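Sulfur carrier protein ThiS (Escherichia coli, PDB 1ZUD) carries sulfur as a small ubiquitin-like protein and donates it for synthesis of the thiazole phosphate moiety of thiamine phosphate. Local coordinates at residues A14-L22 with Q45-D53. Residues are numbered along the deposited sequence; the frame is centred on the assembly and turned at random.
Sequences AGQTVHELL and QWAQHIVQD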
ATOM      1  N   ALA D  14      24.659 -31.216   7.102  1.00 45.74           N
ATOM      2  CA  ALA D  14      23.397 -31.920   7.067  1.00 45.19           C
ATOM      3  C   ALA D  14      23.148 -32.334   8.528  1.00 45.02           C
ATOM      4  O   ALA D  14      24.075 -32.323   9.344  1.00 45.55           O
ATOM      5  CB  ALA D  14      23.503 -33.147   6.190  1.00 47.42           C
ATOM      6  N   GLY D  15      21.907 -32.695   8.847  1.00 40.95           N
ATOM      7  CA  GLY D  15      21.569 -33.097  10.207  1.00 45.20           C
ATOM      8  C   GLY D  15      21.533 -32.016  11.298  1.00 46.35           C
ATOM      9  O   GLY D  15      21.506 -32.378  12.474  1.00 47.43           O
ATOM     10  N   GLN D  16      21.524 -30.722  10.939  1.00 40.17           N
ATOM     11  CA  GLN D  16      21.513 -29.627  11.937  1.00 39.09           C
ATOM     12  C   GLN D  16      20.121 -29.115  12.255  1.00 32.36           C
ATOM     13  O   GLN D  16      19.254 -29.092  11.396  1.00 32.26           O
ATOM     14  CB  GLN D  16      22.278 -28.407  11.454  1.00 42.48           C
ATOM     15  CG  GLN D  16      23.774 -28.515  11.332  1.00 57.04           C
ATOM     16  CD  GLN D  16      24.377 -27.168  10.916  1.00 57.76           C
ATOM     17  OE1 GLN D  16      24.148 -26.697   9.802  1.00 63.54           O
ATOM     18  NE2 GLN D  16      25.125 -26.533  11.823  1.00 57.78           N
ATOM     19  N   THR D  17      19.907 -28.648  13.487  1.00 31.30           N
ATOM     20  CA  THR D  17      18.579 -28.126  13.812  1.00 26.13           C
ATOM     21  C   THR D  17      18.621 -26.616  13.486  1.00 21.88           C
ATOM     22  O   THR D  17      19.676 -26.052  13.278  1.00 23.55           O
ATOM     23  CB  THR D  17      18.242 -28.265  15.310  1.00 22.18           C
ATOM     24  OG1 THR D  17      19.251 -27.567  16.058  1.00 29.30           O
ATOM     25  CG2 THR D  17      18.227 -29.803  15.771  1.00 27.16           C
ATOM     26  N   VAL D  18      17.468 -25.987  13.452  1.00 25.21           N
ATOM     27  CA  VAL D  18      17.450 -24.542  13.209  1.00 25.62           C
ATOM     28  C   VAL D  18      18.279 -23.857  14.267  1.00 24.15           C
ATOM     29  O   VAL D  18      19.070 -22.984  13.958  1.00 25.90           O
ATOM     30  CB  VAL D  18      15.999 -24.010  13.232  1.00 26.81           C
ATOM     31  CG1 VAL D  18      15.998 -22.483  13.213  1.00 25.68           C
ATOM     32  CG2 VAL D  18      15.236 -24.623  12.070  1.00 23.37           C
ATOM     33  N   HIS D  19      18.146 -24.291  15.529  1.00 24.92           N
ATOM     34  CA  HIS D  19      18.912 -23.669  16.605  1.00 25.54           C
ATOM     35  C   HIS D  19      20.404 -23.790  16.318  1.00 27.22           C
ATOM     36  O   HIS D  19      21.151 -22.808  16.418  1.00 25.05           O
ATOM     37  CB  HIS D  19      18.584 -24.344  17.980  1.00 27.12           C
ATOM     38  CG  HIS D  19      19.558 -24.018  19.068  1.00 26.40           C
ATOM     39  ND1 HIS D  19      19.464 -22.876  19.844  1.00 25.97           N
ATOM     40  CD2 HIS D  19      20.689 -24.647  19.466  1.00 29.43           C
ATOM     41  CE1 HIS D  19      20.503 -22.812  20.658  1.00 26.81           C
ATOM     42  NE2 HIS D  19      21.260 -23.870  20.448  1.00 30.64           N
ATOM     43  N   GLU D  20      20.872 -24.985  15.963  1.00 26.68           N
ATOM     44  CA  GLU D  20      22.319 -25.124  15.721  1.00 27.33           C
ATOM     45  C   GLU D  20      22.786 -24.255  14.551  1.00 24.64           C
ATOM     46  O   GLU D  20      23.873 -23.669  14.575  1.00 26.86           O
ATOM     47  CB  GLU D  20      22.677 -26.595  15.424  1.00 32.88           C
ATOM     48  CG  GLU D  20      22.186 -27.575  16.519  1.00 40.69           C
ATOM     49  CD  GLU D  20      22.533 -29.047  16.207  1.00 50.07           C
ATOM     50  OE1 GLU D  20      22.055 -29.594  15.177  1.00 44.18           O
ATOM     51  OE2 GLU D  20      23.292 -29.652  17.000  1.00 56.75           O
ATOM     52  N   LEU D  21      21.977 -24.201  13.500  1.00 27.83           N
ATOM     53  CA  LEU D  21      22.339 -23.357  12.361  1.00 31.00           C
ATOM     54  C   LEU D  21      22.405 -21.873  12.782  1.00 31.78           C
ATOM     55  O   LEU D  21      23.348 -21.168  12.425  1.00 32.01           O
ATOM     56  CB  LEU D  21      21.306 -23.509  11.223  1.00 32.96           C
ATOM     57  CG  LEU D  21      21.572 -22.595  10.018  1.00 31.51           C
ATOM     58  CD1 LEU D  21      22.924 -22.963   9.447  1.00 32.83           C
ATOM     59  CD2 LEU D  21      20.500 -22.725   8.964  1.00 28.46           C
ATOM     60  N   LEU D  22      21.417 -21.391  13.537  1.00 31.25           N
ATOM     61  CA  LEU D  22      21.427 -19.969  13.929  1.00 32.37           C
ATOM     62  C   LEU D  22      22.661 -19.699  14.801  1.00 29.32           C
ATOM     63  O   LEU D  22      23.289 -18.636  14.713  1.00 29.25           O
ATOM     64  CB  LEU D  22      20.111 -19.589  14.666  1.00 27.73           C
ATOM     65  CG  LEU D  22      18.843 -19.754  13.785  1.00 32.27           C
ATOM     66  CD1 LEU D  22      17.603 -19.312  14.550  1.00 26.59           C
ATOM     67  CD2 LEU D  22      18.996 -18.923  12.489  1.00 31.70           C
ATOM     68  N   GLN D  45       9.939 -24.539  18.226  1.00 26.94           N
ATOM     69  CA  GLN D  45      10.369 -25.774  17.550  1.00 27.00           C
ATOM     70  C   GLN D  45      11.815 -25.736  17.030  1.00 27.15           C
ATOM     71  O   GLN D  45      12.340 -26.745  16.511  1.00 26.04           O
ATOM     72  CB  GLN D  45       9.448 -26.063  16.354  1.00 35.96           C
ATOM     73  CG  GLN D  45       8.031 -26.520  16.706  1.00 42.20           C
ATOM     74  CD  GLN D  45       7.057 -26.454  15.529  1.00 47.01           C
ATOM     75  OE1 GLN D  45       7.423 -26.668  14.369  1.00 46.45           O
ATOM     76  NE2 GLN D  45       5.797 -26.169  15.835  1.00 53.92           N
ATOM     77  N   TRP D  46      12.500 -24.605  17.193  1.00 25.00           N
ATOM     78  CA  TRP D  46      13.831 -24.509  16.599  1.00 26.76           C
ATOM     79  C   TRP D  46      14.883 -25.461  17.133  1.00 25.61           C
ATOM     80  O   TRP D  46      15.786 -25.817  16.400  1.00 27.50           O
ATOM     81  CB  TRP D  46      14.405 -23.078  16.650  1.00 19.15           C
ATOM     82  CG  TRP D  46      13.562 -21.999  15.919  1.00 25.11           C
ATOM     83  CD1 TRP D  46      12.486 -22.191  15.100  1.00 22.75           C
ATOM     84  CD2 TRP D  46      13.773 -20.582  15.964  1.00 24.59           C
ATOM     85  NE1 TRP D  46      12.002 -20.977  14.632  1.00 26.57           N
ATOM     86  CE2 TRP D  46      12.777 -19.974  15.145  1.00 23.86           C
ATOM     87  CE3 TRP D  46      14.695 -19.771  16.609  1.00 28.50           C
ATOM     88  CZ2 TRP D  46      12.683 -18.579  14.968  1.00 26.82           C
ATOM     89  CZ3 TRP D  46      14.594 -18.347  16.424  1.00 31.77           C
ATOM     90  CH2 TRP D  46      13.594 -17.796  15.615  1.00 30.08           C
ATOM     91  N   ALA D  47      14.778 -25.863  18.391  1.00 27.77           N
ATOM     92  CA  ALA D  47      15.773 -26.776  18.974  1.00 27.07           C
ATOM     93  C   ALA D  47      15.728 -28.186  18.395  1.00 23.21           C
ATOM     94  O   ALA D  47      16.687 -28.934  18.531  1.00 32.86           O
ATOM     95  CB  ALA D  47      15.604 -26.838  20.503  1.00 20.79           C
ATOM     96  N   GLN D  48      14.627 -28.556  17.759  1.00 30.45           N
ATOM     97  CA  GLN D  48      14.486 -29.903  17.161  1.00 34.21           C
ATOM     98  C   GLN D  48      14.254 -29.924  15.642  1.00 36.44           C
ATOM     99  O   GLN D  48      14.477 -30.954  14.990  1.00 32.14           O
ATOM    100  CB  GLN D  48      13.320 -30.628  17.816  1.00 41.35           C
ATOM    101  CG  GLN D  48      13.579 -30.949  19.277  1.00 52.60           C
ATOM    102  CD  GLN D  48      12.831 -32.180  19.729  1.00 62.93           C
ATOM    103  OE1 GLN D  48      11.596 -32.158  19.862  1.00 69.15           O
ATOM    104  NE2 GLN D  48      13.569 -33.278  19.952  1.00 62.63           N
ATOM    105  N   HIS D  49      13.806 -28.798  15.072  1.00 33.60           N
ATOM    106  CA  HIS D  49      13.531 -28.739  13.629  1.00 32.57           C
ATOM    107  C   HIS D  49      14.808 -28.890  12.803  1.00 30.67           C
ATOM    108  O   HIS D  49      15.684 -28.046  12.839  1.00 32.64           O
ATOM    109  CB  HIS D  49      12.876 -27.417  13.262  1.00 35.47           C
ATOM    110  CG  HIS D  49      12.146 -27.468  11.961  1.00 37.99           C
ATOM    111  ND1 HIS D  49      10.799 -27.746  11.877  1.00 40.99           N
ATOM    112  CD2 HIS D  49      12.582 -27.316  10.684  1.00 35.81           C
ATOM    113  CE1 HIS D  49      10.435 -27.760  10.605  1.00 41.95           C
ATOM    114  NE2 HIS D  49      11.497 -27.502   9.861  1.00 34.71           N
ATOM    115  N   ILE D  50      14.898 -29.976  12.049  1.00 34.85           N
ATOM    116  CA  ILE D  50      16.055 -30.248  11.199  1.00 34.36           C
ATOM    117  C   ILE D  50      15.987 -29.486   9.847  1.00 29.67           C
ATOM    118  O   ILE D  50      14.977 -29.483   9.153  1.00 34.15           O
ATOM    119  CB  ILE D  50      16.178 -31.776  10.890  1.00 39.34           C
ATOM    120  CG1 ILE D  50      16.325 -32.557  12.195  1.00 31.39           C
ATOM    121  CG2 ILE D  50      17.382 -32.023   9.958  1.00 35.28           C
ATOM    122  CD1 ILE D  50      17.691 -32.409  12.825  1.00 37.38           C
ATOM    123  N   VAL D  51      17.081 -28.814   9.508  1.00 36.54           N
ATOM    124  CA  VAL D  51      17.144 -28.079   8.259  1.00 32.45           C
ATOM    125  C   VAL D  51      17.500 -29.076   7.156  1.00 36.61           C
ATOM    126  O   VAL D  51      18.475 -29.817   7.300  1.00 36.58           O
ATOM    127  CB  VAL D  51      18.214 -27.031   8.360  1.00 34.81           C
ATOM    128  CG1 VAL D  51      18.377 -26.334   7.001  1.00 33.91           C
ATOM    129  CG2 VAL D  51      17.834 -26.032   9.495  1.00 29.93           C
ATOM    130  N   GLN D  52      16.729 -29.076   6.070  1.00 35.94           N
ATOM    131  CA  GLN D  52      16.933 -29.997   4.942  1.00 38.52           C
ATOM    132  C   GLN D  52      17.497 -29.403   3.680  1.00 42.07           C
ATOM    133  O   GLN D  52      17.172 -28.265   3.319  1.00 37.73           O
ATOM    134  CB  GLN D  52      15.615 -30.660   4.621  1.00 36.93           C
ATOM    135  CG  GLN D  52      14.913 -30.971   5.901  1.00 49.37           C
ATOM    136  CD  GLN D  52      14.012 -32.164   5.849  1.00 58.43           C
ATOM    137  OE1 GLN D  52      13.083 -32.240   5.027  1.00 56.09           O
ATOM    138  NE2 GLN D  52      14.265 -33.119   6.755  1.00 61.21           N
ATOM    139  N   ASP D  53      18.328 -30.196   2.997  1.00 39.49           N
ATOM    140  CA  ASP D  53      18.949 -29.777   1.762  1.00 41.57           C
ATOM    141  C   ASP D  53      17.923 -29.086   0.870  1.00 35.93           C
ATOM    142  O   ASP D  53      16.844 -29.598   0.703  1.00 37.25           O
ATOM    143  CB  ASP D  53      19.489 -30.982   1.005  1.00 49.01           C
ATOM    144  CG  ASP D  53      19.899 -30.622  -0.402  1.00 50.08           C
ATOM    145  OD1 ASP D  53      19.232 -31.095  -1.347  1.00 54.16           O
ATOM    146  OD2 ASP D  53      20.872 -29.842  -0.553  1.00 53.55           O
TER
HETATM  147  O   HOH W   1      19.716 -32.236   6.971  1.00 42.10           O
HETATM  148  O   HOH W   2      21.093 -29.272   8.601  1.00 38.55           O
HETATM  149  O   HOH W   3      19.013 -27.958  18.726  1.00 30.63           O
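At the N-terminal end of helix 18-24 in this ubiquitin-like fold, Gln16, Val18 and His19 are hydrogen-bonded through their backbones to the loop 45-53, which leads into strand 56-61. Thr17 and Ile50 form a single beta bridge: Val51 N donates to Gln16 O (2.9 Å) almost straight, at 170°, whereas the bond from Val18 N to His49 O (2.8 Å) is clearly more bent. One residue further, His19 N reaches Trp46 O (2.9 Å) from above the carbonyl plane, so two amides of the first helical turn are satisfied by the loop. Thr17 and Glu20 close a capping box: Thr17 OG1, set between its own N and carbonyl carbon (chi1 58°), accepts from Glu20 N, and Thr17 N donates to Glu20 OE1. Beyond the bridge, a water joins Gly15 N to Val51 O; a second, held by Gln16 N, lies within hydrogen-bonding reach of Val51 O. On the buried side Val18 splits its branches: CG1, anti to the backbone N (chi1 171°), lies over one face of the Trp46 indole, 3.7 Å from Trp46 CG, while CG2 meets Val51 CG2 at 3.9 Å. Leu22 CD1 touches Trp46 CE3 at 3.6 Å, the two side chains crossing at about a right angle. Trp46 NE1 is hydrogen-bonded to Val41 O. With Val18 on Leu34 and Ile36, and Leu21 and Val51 on Ile3 and Ile57, helix and loop pack on the sheet of the beta-grasp fold.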